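Local coordinates for protein laccase (Botrytis aclada, PDB 3SQR) that oxidises phenols such as hydroquinones at its copper sites while reducing O2 to water, and probably serves lignin degradation and detoxification of lignin products, at residues P98-D103 / L108-T113; H126-L131 / L183-P188; S87-N92 / N114-N119. All coordinates share one frame; numbering follows the deposited sequence.

Interaction 1 (P98-D103 / L108-T113); sequences PAIIAD and LIIHVT. With NAG (2-acetamido-2-deoxy-beta-D-glucopyranose), chain C; BMA (beta-D-mannopyranose), chain B.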
loop_
_atom_site.group_PDB
_atom_site.type_symbol
_atom_site.label_atom_id
_atom_site.label_comp_id
_atom_site.label_asym_id
_atom_site.label_seq_id
_atom_site.Cartn_x
_atom_site.Cartn_y
_atom_site.Cartn_z
ATOM N N PRO A 98 -10.084 1.725 -12.080
ATOM C CA PRO A 98 -11.465 1.828 -11.576
ATOM C C PRO A 98 -11.550 1.651 -10.085
ATOM O O PRO A 98 -10.824 0.881 -9.492
ATOM C CB PRO A 98 -12.178 0.627 -12.220
ATOM C CG PRO A 98 -11.381 0.197 -13.322
ATOM C CD PRO A 98 -9.943 0.676 -13.082
ATOM N N ALA A 99 -12.477 2.379 -9.464
ATOM C CA ALA A 99 -12.752 2.167 -8.053
ATOM C C ALA A 99 -13.511 0.861 -7.838
ATOM O O ALA A 99 -14.482 0.562 -8.530
ATOM C CB ALA A 99 -13.597 3.320 -7.496
ATOM N N ILE A 100 -13.074 0.115 -6.832
ATOM C CA ILE A 100 -13.804 -0.987 -6.344
ATOM C C ILE A 100 -14.325 -0.521 -5.030
ATOM O O ILE A 100 -13.548 -0.214 -4.099
ATOM C CB ILE A 100 -12.889 -2.194 -6.190
ATOM C CG1 ILE A 100 -12.358 -2.545 -7.571
ATOM C CG2 ILE A 100 -13.647 -3.329 -5.467
ATOM C CD1 ILE A 100 -11.427 -3.686 -7.597
ATOM N N ILE A 101 -15.659 -0.457 -4.953
ATOM C CA ILE A 101 -16.358 0.074 -3.771
ATOM C C ILE A 101 -17.294 -1.035 -3.308
ATOM O O ILE A 101 -18.107 -1.578 -4.097
ATOM C CB ILE A 101 -17.036 1.418 -4.027
ATOM C CG1 ILE A 101 -16.003 2.485 -4.481
ATOM C CG2 ILE A 101 -17.817 1.935 -2.739
ATOM C CD1 ILE A 101 -16.584 3.947 -4.861
ATOM N N ALA A 102 -17.172 -1.397 -2.044
ATOM C CA ALA A 102 -17.995 -2.409 -1.483
ATOM C C ALA A 102 -18.373 -2.004 -0.083
ATOM O O ALA A 102 -17.985 -0.952 0.378
ATOM C CB ALA A 102 -17.259 -3.817 -1.516
ATOM N N ASP A 103 -19.239 -2.790 0.547
ATOM C CA ASP A 103 -19.587 -2.616 1.940
ATOM C C ASP A 103 -18.900 -3.703 2.703
ATOM O O ASP A 103 -18.690 -4.809 2.212
ATOM C CB ASP A 103 -21.114 -2.789 2.186
ATOM C CG ASP A 103 -21.920 -1.678 1.566
ATOM O OD1 ASP A 103 -21.442 -0.550 1.507
ATOM O OD2 ASP A 103 -23.006 -1.969 1.071
ATOM N N LEU A 108 -16.403 -10.140 -2.897
ATOM C CA LEU A 108 -15.928 -9.589 -4.148
ATOM C C LEU A 108 -15.547 -10.739 -5.060
ATOM O O LEU A 108 -14.877 -11.675 -4.634
ATOM C CB LEU A 108 -14.749 -8.659 -3.938
ATOM C CG LEU A 108 -14.992 -7.549 -2.901
ATOM C CD1 LEU A 108 -13.852 -6.488 -2.978
ATOM C CD2 LEU A 108 -16.406 -6.911 -2.989
ATOM N N ILE A 109 -15.953 -10.631 -6.303
ATOM C CA ILE A 109 -15.490 -11.478 -7.401
ATOM C C ILE A 109 -14.859 -10.551 -8.424
ATOM O O ILE A 109 -15.567 -9.724 -9.014
ATOM C CB ILE A 109 -16.662 -12.204 -8.014
ATOM C CG1 ILE A 109 -17.356 -13.048 -6.948
ATOM C CG2 ILE A 109 -16.168 -13.087 -9.167
ATOM C CD1 ILE A 109 -18.606 -13.716 -7.459
ATOM N N ILE A 110 -13.548 -10.644 -8.603
ATOM C CA ILE A 110 -12.861 -9.718 -9.479
ATOM C C ILE A 110 -12.127 -10.512 -10.547
ATOM O O ILE A 110 -11.141 -11.137 -10.279
ATOM C CB ILE A 110 -11.896 -8.833 -8.751
ATOM C CG1 ILE A 110 -12.616 -8.194 -7.532
ATOM C CG2 ILE A 110 -11.239 -7.821 -9.757
ATOM C CD1 ILE A 110 -11.711 -7.614 -6.462
ATOM N N HIS A 111 -12.688 -10.502 -11.740
ATOM C CA HIS A 111 -12.105 -11.170 -12.898
ATOM C C HIS A 111 -11.020 -10.334 -13.481
ATOM O O HIS A 111 -11.312 -9.254 -14.009
ATOM C CB HIS A 111 -13.145 -11.430 -13.981
ATOM C CG HIS A 111 -14.412 -12.035 -13.472
ATOM N ND1 HIS A 111 -14.562 -13.394 -13.293
ATOM C CD2 HIS A 111 -15.598 -11.479 -13.136
ATOM C CE1 HIS A 111 -15.777 -13.643 -12.833
ATOM N NE2 HIS A 111 -16.434 -12.502 -12.745
ATOM N N VAL A 112 -9.768 -10.794 -13.365
ATOM C CA VAL A 112 -8.620 -10.023 -13.801
ATOM C C VAL A 112 -8.051 -10.688 -15.021
ATOM O O VAL A 112 -7.469 -11.778 -14.931
ATOM C CB VAL A 112 -7.531 -9.887 -12.756
ATOM C CG1 VAL A 112 -6.372 -9.084 -13.301
ATOM C CG2 VAL A 112 -8.131 -9.125 -11.485
ATOM N N THR A 113 -8.140 -9.977 -16.130
ATOM C CA THR A 113 -7.558 -10.474 -17.401
ATOM C C THR A 113 -6.318 -9.711 -17.720
ATOM O O THR A 113 -6.301 -8.463 -17.700
ATOM C CB THR A 113 -8.570 -10.317 -18.558
ATOM O OG1 THR A 113 -9.799 -11.038 -18.266
ATOM C CG2 THR A 113 -7.915 -10.784 -19.903
HETATM C C1 NAG C . -14.291 8.710 -7.277
HETATM C C2 NAG C . -15.037 7.691 -8.134
HETATM C C3 NAG C . -16.536 7.657 -7.830
HETATM C C4 NAG C . -16.811 7.589 -6.331
HETATM C C5 NAG C . -15.939 8.590 -5.560
HETATM C C6 NAG C . -16.163 8.489 -4.042
HETATM C C7 NAG C . -14.036 7.058 -10.251
HETATM C C8 NAG C . -13.796 7.342 -11.701
HETATM N N2 NAG C . -14.800 7.914 -9.562
HETATM O O3 NAG C . -17.128 6.527 -8.462
HETATM O O4 NAG C . -18.161 7.997 -6.169
HETATM O O5 NAG C . -14.555 8.434 -5.898
HETATM O O6 NAG C . -15.373 7.455 -3.471
HETATM O O7 NAG C . -13.515 6.066 -9.712
HETATM C C1 BMA B . -19.062 6.973 -5.696
HETATM C C2 BMA B . -20.380 7.624 -5.254
HETATM C C3 BMA B . -21.331 6.521 -4.722
HETATM C C4 BMA B . -21.500 5.402 -5.767
HETATM C C5 BMA B . -20.140 4.966 -6.341
HETATM C C6 BMA B . -20.311 4.045 -7.546
HETATM O O2 BMA B . -20.817 8.326 -6.406
HETATM O O3 BMA B . -22.578 6.961 -4.195
HETATM O O4 BMA B . -22.123 4.287 -5.156
HETATM O O5 BMA B . -19.328 6.066 -6.740
HETATM O O6 BMA B . -20.807 4.784 -8.663
#
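I100 and A102 of strand 100-103 face L108 and I110 of strand 108-113 across a purely apolar interface. The short strand axes pass 9.9 Å apart and run nearly antiparallel, at 163°. At that distance the backbones do not pair, and side chains fill the gap. I100 shows how. Its CB points toward the facing strand and forks there. The I100 CG2 branch, anti to the backbone N, lies across the L108 side chain at a slant and meets L108 CD1 at 4.0 Å. The other branch leaves through CG1, which serves mainly as a spacer: with chi2 at 179° the chain is stretched, and I100 CD1 is carried forward to meet I110 CD1 tip to tip at 4.1 Å. One isoleucine thus touches two residues of the opposite strand, a different methyl for each. L108 is shared in the same manner, its CD1 taken by I100 while L108 CD2 presses on A102 CB at 3.5 Å, the tightest approach of the interface. A102 and L108 also have the nearest CA atoms, 7.9 Å apart. On the other side a glycan lies against I101 and against A99 just before the strand: A99 CB is 3.5 Å from O7 of an N-acetylglucosamine, and I101 CD1 touches the same sugar and the adjoining mannose. The four contacting residues are buried. Strand 100-103 is an edge of one sheet, bonded through its backbone to strand 180-186, whereas 108-113 belongs to the other sheet, between strands 67-79 and 152-158. The contact is core packing between the two sheets of a cupredoxin-like beta-sandwich, with Y70 and L72 of strand 67-79, F157 of strand 152-158 and W125 of strand 123-125 packed around it.

Interaction 2 (H126-L131 / L183-P188); sequences HGIRQL and LIINGP. With CU (copper (II) ion), chain F.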
loop_
_atom_site.group_PDB
_atom_site.type_symbol
_atom_site.label_atom_id
_atom_site.label_comp_id
_atom_site.label_asym_id
_atom_site.label_seq_id
_atom_site.Cartn_x
_atom_site.Cartn_y
_atom_site.Cartn_z
ATOM N N HIS A 126 -4.559 -4.452 -1.184
ATOM C CA HIS A 126 -3.668 -4.045 -0.137
ATOM C C HIS A 126 -4.353 -4.020 1.220
ATOM O O HIS A 126 -5.321 -3.341 1.456
ATOM C CB HIS A 126 -2.914 -2.755 -0.495
ATOM C CG HIS A 126 -1.917 -2.394 0.526
ATOM N ND1 HIS A 126 -0.591 -2.244 0.248
ATOM C CD2 HIS A 126 -2.071 -2.085 1.835
ATOM C CE1 HIS A 126 0.043 -1.888 1.343
ATOM N NE2 HIS A 126 -0.825 -1.823 2.337
ATOM N N GLY A 127 -3.725 -4.701 2.168
ATOM C CA GLY A 127 -4.167 -4.717 3.532
ATOM C C GLY A 127 -5.354 -5.633 3.770
ATOM O O GLY A 127 -5.818 -5.745 4.904
ATOM N N ILE A 128 -5.811 -6.310 2.722
ATOM C CA ILE A 128 -6.938 -7.180 2.841
ATOM C C ILE A 128 -6.463 -8.457 3.500
ATOM O O ILE A 128 -5.585 -9.102 3.001
ATOM C CB ILE A 128 -7.651 -7.436 1.470
ATOM C CG1 ILE A 128 -8.222 -6.089 0.934
ATOM C CG2 ILE A 128 -8.844 -8.384 1.638
ATOM C CD1 ILE A 128 -9.276 -5.364 1.851
ATOM N N ARG A 129 -7.173 -8.869 4.529
ATOM C CA ARG A 129 -6.677 -9.940 5.397
ATOM C C ARG A 129 -6.574 -11.284 4.678
ATOM O O ARG A 129 -5.679 -12.049 4.968
ATOM C CB ARG A 129 -7.624 -10.041 6.560
ATOM C CG ARG A 129 -7.140 -10.893 7.634
ATOM C CD ARG A 129 -8.218 -11.036 8.661
ATOM N NE ARG A 129 -7.741 -11.735 9.861
ATOM C CZ ARG A 129 -8.525 -11.962 10.923
ATOM N NH1 ARG A 129 -9.770 -11.604 10.884
ATOM N NH2 ARG A 129 -8.044 -12.503 12.024
ATOM N N GLN A 130 -7.518 -11.556 3.760
ATOM C CA GLN A 130 -7.619 -12.800 3.039
ATOM C C GLN A 130 -7.668 -14.015 3.954
ATOM O O GLN A 130 -7.134 -15.053 3.614
ATOM C CB GLN A 130 -6.428 -12.964 2.072
ATOM C CG GLN A 130 -6.275 -11.793 1.056
ATOM C CD GLN A 130 -7.351 -11.765 0.012
ATOM O OE1 GLN A 130 -8.243 -12.619 -0.022
ATOM N NE2 GLN A 130 -7.282 -10.775 -0.875
ATOM N N LEU A 131 -8.371 -13.889 5.041
ATOM C CA LEU A 131 -8.659 -15.058 5.920
ATOM C C LEU A 131 -9.382 -16.146 5.137
ATOM O O LEU A 131 -10.482 -15.939 4.603
ATOM C CB LEU A 131 -9.427 -14.589 7.137
ATOM C CG LEU A 131 -9.797 -15.608 8.200
ATOM C CD1 LEU A 131 -8.579 -16.263 8.693
ATOM C CD2 LEU A 131 -10.578 -14.879 9.343
ATOM N N LEU A 183 -9.601 0.875 -3.460
ATOM C CA LEU A 183 -10.527 -0.085 -2.957
ATOM C C LEU A 183 -11.098 0.467 -1.662
ATOM O O LEU A 183 -10.365 0.578 -0.683
ATOM C CB LEU A 183 -9.769 -1.380 -2.688
ATOM C CG LEU A 183 -10.505 -2.527 -1.978
ATOM C CD1 LEU A 183 -11.824 -2.913 -2.522
ATOM C CD2 LEU A 183 -9.545 -3.795 -2.045
ATOM N N ILE A 184 -12.342 0.867 -1.702
ATOM C CA ILE A 184 -13.025 1.557 -0.598
ATOM C C ILE A 184 -14.078 0.628 -0.101
ATOM O O ILE A 184 -14.918 0.157 -0.893
ATOM C CB ILE A 184 -13.641 2.862 -1.060
ATOM C CG1 ILE A 184 -12.522 3.832 -1.395
ATOM C CG2 ILE A 184 -14.407 3.491 0.045
ATOM C CD1 ILE A 184 -13.016 5.171 -2.047
ATOM N N ILE A 185 -14.033 0.339 1.189
ATOM C CA ILE A 185 -15.007 -0.543 1.812
ATOM C C ILE A 185 -15.778 0.315 2.839
ATOM O O ILE A 185 -15.224 0.786 3.809
ATOM C CB ILE A 185 -14.381 -1.800 2.452
ATOM C CG1 ILE A 185 -13.485 -2.549 1.414
ATOM C CG2 ILE A 185 -15.481 -2.731 3.025
ATOM C CD1 ILE A 185 -12.331 -3.367 2.095
ATOM N N ASN A 186 -17.058 0.509 2.559
ATOM C CA ASN A 186 -17.848 1.341 3.470
ATOM C C ASN A 186 -18.153 0.603 4.720
ATOM O O ASN A 186 -18.253 -0.618 4.790
ATOM C CB ASN A 186 -19.063 1.917 2.802
ATOM C CG ASN A 186 -18.684 2.993 1.794
ATOM O OD1 ASN A 186 -18.100 4.062 2.127
ATOM N ND2 ASN A 186 -18.961 2.687 0.583
ATOM N N GLY A 187 -18.287 1.400 5.755
ATOM C CA GLY A 187 -18.437 0.879 7.082
ATOM C C GLY A 187 -18.510 2.086 7.998
ATOM O O GLY A 187 -18.630 3.226 7.549
ATOM N N PRO A 188 -18.459 1.829 9.294
ATOM C CA PRO A 188 -18.561 2.931 10.226
ATOM C C PRO A 188 -17.262 3.750 10.338
ATOM O O PRO A 188 -16.244 3.431 9.746
ATOM C CB PRO A 188 -18.865 2.234 11.532
ATOM C CG PRO A 188 -18.151 0.906 11.424
ATOM C CD PRO A 188 -18.370 0.541 9.960
HETATM CU CU CU F . 0.580 -2.543 -1.316
#
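H126, two residues ahead of the I128 that packs against L183 and I185, holds a copper ion through ND1 at 2.0 Å; H168 and H527 supply the ion's other two protein ligands. The imidazole is fixed from several directions. With CG anti to the backbone N (chi1 -175°) the ring reaches the metal, NE2 at its far side is hydrogen-bonded to D500, and the rings of W166 and H466 stack with it. The D500 carboxylate is thus a second-shell group that would help fix the rotation of the ring. Past G127, where phi is positive, the chain presents I128 to strand 183-186, and the contact is made by apolar side chains. I128 CG1 meets L183 CD2 at 4.0 Å. With chi2 at -60° the chain is bent, and I128 CD1 turns to I185 CD1, tip to tip at 3.7 Å. L183 and I185 lie two apart on the strand and point the same way, so the isoleucine rests on both, with F157 also packed against it. R129, next in the chain, turns elsewhere and forms a salt bridge with D517. The segment H124-W125-H126-G127 is the His-Trp-His-Gly copper-binding signature of multicopper oxidases; I128, directly after it, is seated on L183 and I185 in the core of the first cupredoxin-like domain, near the type 3 copper.

Interaction 3 (S87-N92 / N114-N119); sequences SAMTFN and NNLEHN. With NAG (2-acetamido-2-deoxy-beta-D-glucopyranose), chain H; NAG (2-acetamido-2-deoxy-beta-D-glucopyranose), chain D; NAG (2-acetamido-2-deoxy-beta-D-glucopyranose), chain G.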
loop_
_atom_site.group_PDB
_atom_site.type_symbol
_atom_site.label_atom_id
_atom_site.label_comp_id
_atom_site.label_asym_id
_atom_site.label_seq_id
_atom_site.Cartn_x
_atom_site.Cartn_y
_atom_site.Cartn_z
ATOM N N SER A 87 3.672 5.860 -21.810
ATOM C CA SER A 87 3.086 4.570 -21.649
ATOM C C SER A 87 2.620 4.440 -20.188
ATOM O O SER A 87 3.135 5.087 -19.272
ATOM C CB SER A 87 4.077 3.461 -21.935
ATOM O OG SER A 87 5.141 3.438 -20.955
ATOM N N ALA A 88 1.687 3.539 -20.019
ATOM C CA ALA A 88 1.310 3.086 -18.678
ATOM C C ALA A 88 0.813 1.680 -18.713
ATOM O O ALA A 88 0.423 1.148 -19.740
ATOM C CB ALA A 88 0.263 4.031 -18.039
ATOM N N MET A 89 0.838 1.046 -17.556
ATOM C CA MET A 89 0.191 -0.200 -17.318
ATOM C C MET A 89 -0.941 0.047 -16.361
ATOM O O MET A 89 -0.719 0.505 -15.221
ATOM C CB MET A 89 1.154 -1.215 -16.734
ATOM C CG MET A 89 2.345 -1.369 -17.589
ATOM S SD MET A 89 3.369 -2.774 -17.130
ATOM C CE MET A 89 4.764 -2.560 -18.276
ATOM N N THR A 90 -2.145 -0.223 -16.851
ATOM C CA THR A 90 -3.338 0.226 -16.192
ATOM C C THR A 90 -4.344 -0.892 -15.997
ATOM O O THR A 90 -4.387 -1.852 -16.729
ATOM C CB THR A 90 -4.024 1.349 -16.984
ATOM O OG1 THR A 90 -4.599 0.864 -18.207
ATOM C CG2 THR A 90 -3.057 2.475 -17.299
ATOM N N PHE A 91 -5.268 -0.658 -15.072
ATOM C CA PHE A 91 -6.518 -1.340 -15.061
ATOM C C PHE A 91 -7.467 -0.486 -15.890
ATOM O O PHE A 91 -7.832 0.667 -15.528
ATOM C CB PHE A 91 -7.065 -1.416 -13.653
ATOM C CG PHE A 91 -6.196 -2.206 -12.722
ATOM C CD1 PHE A 91 -6.181 -3.579 -12.835
ATOM C CD2 PHE A 91 -5.398 -1.579 -11.777
ATOM C CE1 PHE A 91 -5.432 -4.357 -11.980
ATOM C CE2 PHE A 91 -4.622 -2.356 -10.894
ATOM C CZ PHE A 91 -4.642 -3.723 -11.017
ATOM N N ASN A 92 -7.885 -1.025 -17.010
ATOM C CA ASN A 92 -8.998 -0.419 -17.750
ATOM C C ASN A 92 -8.718 0.954 -18.265
ATOM O O ASN A 92 -9.614 1.789 -18.385
ATOM C CB ASN A 92 -10.273 -0.462 -16.878
ATOM C CG ASN A 92 -10.872 -1.788 -16.935
ATOM O OD1 ASN A 92 -10.335 -2.739 -16.351
ATOM N ND2 ASN A 92 -11.963 -1.922 -17.667
ATOM N N ASN A 114 -5.229 -10.447 -17.952
ATOM C CA ASN A 114 -3.978 -9.842 -18.309
ATOM C C ASN A 114 -3.944 -9.590 -19.785
ATOM O O ASN A 114 -3.663 -10.481 -20.555
ATOM C CB ASN A 114 -2.749 -10.711 -17.938
ATOM C CG ASN A 114 -1.481 -10.051 -18.237
ATOM O OD1 ASN A 114 -1.448 -8.883 -18.669
ATOM N ND2 ASN A 114 -0.345 -10.756 -17.933
ATOM N N ASN A 115 -4.137 -8.349 -20.166
ATOM C CA ASN A 115 -4.012 -7.943 -21.568
ATOM C C ASN A 115 -2.719 -7.223 -21.931
ATOM O O ASN A 115 -2.654 -6.513 -22.952
ATOM C CB ASN A 115 -5.249 -7.163 -21.998
ATOM C CG ASN A 115 -6.452 -8.043 -22.097
ATOM O OD1 ASN A 115 -6.417 -9.129 -22.743
ATOM N ND2 ASN A 115 -7.528 -7.647 -21.390
ATOM N N LEU A 116 -1.682 -7.405 -21.112
ATOM C CA LEU A 116 -0.351 -7.013 -21.469
ATOM C C LEU A 116 0.174 -8.139 -22.363
ATOM O O LEU A 116 -0.288 -9.283 -22.242
ATOM C CB LEU A 116 0.542 -6.905 -20.242
ATOM C CG LEU A 116 0.034 -5.875 -19.215
ATOM C CD1 LEU A 116 0.963 -6.109 -17.975
ATOM C CD2 LEU A 116 0.023 -4.440 -19.756
ATOM N N GLU A 117 1.090 -7.789 -23.251
ATOM C CA GLU A 117 1.702 -8.806 -24.090
ATOM C C GLU A 117 2.961 -9.434 -23.490
ATOM O O GLU A 117 3.227 -10.606 -23.737
ATOM C CB GLU A 117 2.056 -8.188 -25.447
ATOM C CG GLU A 117 0.844 -7.917 -26.320
ATOM C CD GLU A 117 1.177 -8.052 -27.798
ATOM O OE1 GLU A 117 2.206 -7.463 -28.250
ATOM O OE2 GLU A 117 0.428 -8.797 -28.485
ATOM N N HIS A 118 3.725 -8.663 -22.717
ATOM C CA HIS A 118 5.125 -9.022 -22.374
ATOM C C HIS A 118 5.436 -9.088 -20.868
ATOM O O HIS A 118 6.599 -9.089 -20.486
ATOM C CB HIS A 118 6.100 -8.053 -23.081
ATOM C CG HIS A 118 5.954 -8.041 -24.570
ATOM N ND1 HIS A 118 5.923 -9.197 -25.321
ATOM C CD2 HIS A 118 5.803 -7.020 -25.441
ATOM C CE1 HIS A 118 5.757 -8.883 -26.599
ATOM N NE2 HIS A 118 5.686 -7.569 -26.702
ATOM N N ASN A 119 4.401 -9.045 -20.018
ATOM C CA ASN A 119 4.563 -9.288 -18.579
ATOM C C ASN A 119 3.446 -10.208 -18.127
ATOM O O ASN A 119 2.302 -10.065 -18.598
ATOM C CB ASN A 119 4.373 -8.010 -17.699
ATOM C CG ASN A 119 5.470 -7.010 -17.735
ATOM O OD1 ASN A 119 5.294 -5.954 -17.186
ATOM N ND2 ASN A 119 6.617 -7.306 -18.350
HETATM C C1 NAG H . 3.520 -2.368 -23.797
HETATM C C2 NAG H . 4.439 -3.555 -23.845
HETATM C C3 NAG H . 5.802 -3.108 -24.317
HETATM C C4 NAG H . 5.734 -2.381 -25.658
HETATM C C5 NAG H . 4.715 -1.268 -25.498
HETATM C C6 NAG H . 4.570 -0.511 -26.824
HETATM C C7 NAG H . 4.092 -5.077 -22.006
HETATM C C8 NAG H . 4.429 -5.329 -20.574
HETATM N N2 NAG H . 4.632 -4.024 -22.490
HETATM O O3 NAG H . 6.633 -4.231 -24.366
HETATM O O4 NAG H . 7.007 -1.810 -25.923
HETATM O O5 NAG H . 3.470 -1.850 -25.130
HETATM O O6 NAG H . 4.015 -1.404 -27.767
HETATM O O7 NAG H . 3.357 -5.822 -22.626
HETATM C C1 NAG D . 7.684 -6.366 -18.404
HETATM C C2 NAG D . 9.120 -6.816 -18.345
HETATM C C3 NAG D . 10.197 -5.748 -18.444
HETATM C C4 NAG D . 9.911 -4.944 -19.686
HETATM C C5 NAG D . 8.427 -4.510 -19.711
HETATM C C6 NAG D . 8.007 -3.926 -21.047
HETATM C C7 NAG D . 8.993 -8.991 -17.172
HETATM C C8 NAG D . 9.411 -9.667 -15.891
HETATM N N2 NAG D . 9.375 -7.705 -17.235
HETATM O O3 NAG D . 11.456 -6.402 -18.459
HETATM O O4 NAG D . 10.665 -3.772 -19.752
HETATM O O5 NAG D . 7.534 -5.576 -19.534
HETATM O O6 NAG D . 6.893 -3.090 -20.841
HETATM O O7 NAG D . 8.391 -9.625 -18.034
HETATM C C1 NAG G . -12.589 -3.201 -17.915
HETATM C C2 NAG G . -14.090 -3.317 -17.795
HETATM C C3 NAG G . -14.560 -4.686 -18.212
HETATM C C4 NAG G . -14.091 -4.947 -19.613
HETATM C C5 NAG G . -12.597 -4.803 -19.686
HETATM C C6 NAG G . -12.049 -5.045 -21.095
HETATM C C7 NAG G . -14.774 -1.934 -15.893
HETATM C C8 NAG G . -14.995 -1.952 -14.406
HETATM N N2 NAG G . -14.405 -3.128 -16.387
HETATM O O3 NAG G . -15.936 -4.669 -18.207
HETATM O O4 NAG G . -14.446 -6.240 -19.944
HETATM O O5 NAG G . -12.205 -3.488 -19.281
HETATM O O6 NAG G . -12.635 -4.053 -21.971
HETATM O O7 NAG G . -14.916 -0.902 -16.550
#
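M89 of strand 87-91 lays its side chain over L116 and N119 of the loop 114-119, crossing each at about a right angle. Its CB points toward the loop, CG stands anti to the carbonyl carbon (chi1 -55°), and beyond CG the chain is fully extended. M89 SD therefore passes L116 CD1 at 4.2 Å, and M89 CE goes on to N119 OD1 at 3.6 Å. M89 CE also lies 3.6 Å from the acetamide methyl C8 of one N-acetylglucosamine and touches the sugar carried by N119, so the thioether ends between protein and glycan. N114, whose CG is anti to the backbone N (chi1 -177°), braces the loop from within. N114 OD1 accepts from L116 N at 2.9 Å, an Asx turn, with the donor above the carbonyl plane. N114 ND2 spans the loop to N119 O at 2.8 Å, this time in the carbonyl plane, on a lone pair. N119 is N-glycosylated, in an Asn-Gly-Thr sequon, and the linked N119 ND2 still donates to H118 O at 2.8 Å, though from well above that carbonyl's plane. O7 of the N-acetylglucosamine whose C8 meets M89 CE accepts from H118 N at 2.9 Å. The same oxygen takes a second, weak bond from the backbone N-H of E117. E117 CB sits over the centre of the H118 ring, while O3 of this N-acetylglucosamine comes to the ring's edge. N119 OD1 is further held by Q174. In the fold, strand 86-91 is an edge strand of its sheet and pairs with strand 67-79; the loop leaves strand 107-114 of the same sheet, so M89 and L116 meet over strand 67-79, where L116 rests on V74 and N76, and helix 210-217 packs F211 on M89 and N119.

Overall arrangement
All three contacts belong to the first cupredoxin-like domain. Interactions 1 and 2, with centres 12 Å apart, are joined through neighbouring strands: I100 O to I184 N at 2.9 Å and A102 O to N186 N at 2.8 Å are probable hydrogen bonds, and I100 CG2 packs on L183 CD1 at 3.5 Å, so the two apolar contacts adjoin. Interaction 3 adjoins interaction 1 where P98 CD meets F91 O at 3.2 Å, but stays about 10 Å, nearest atoms, from interaction 2. Interaction 2 alone holds a copper ligand; the side chains of I100 and M89 each lie about 10 Å from that of H168. Glycans lie against interactions 1 and 3, and one also touches I184 of interaction 2.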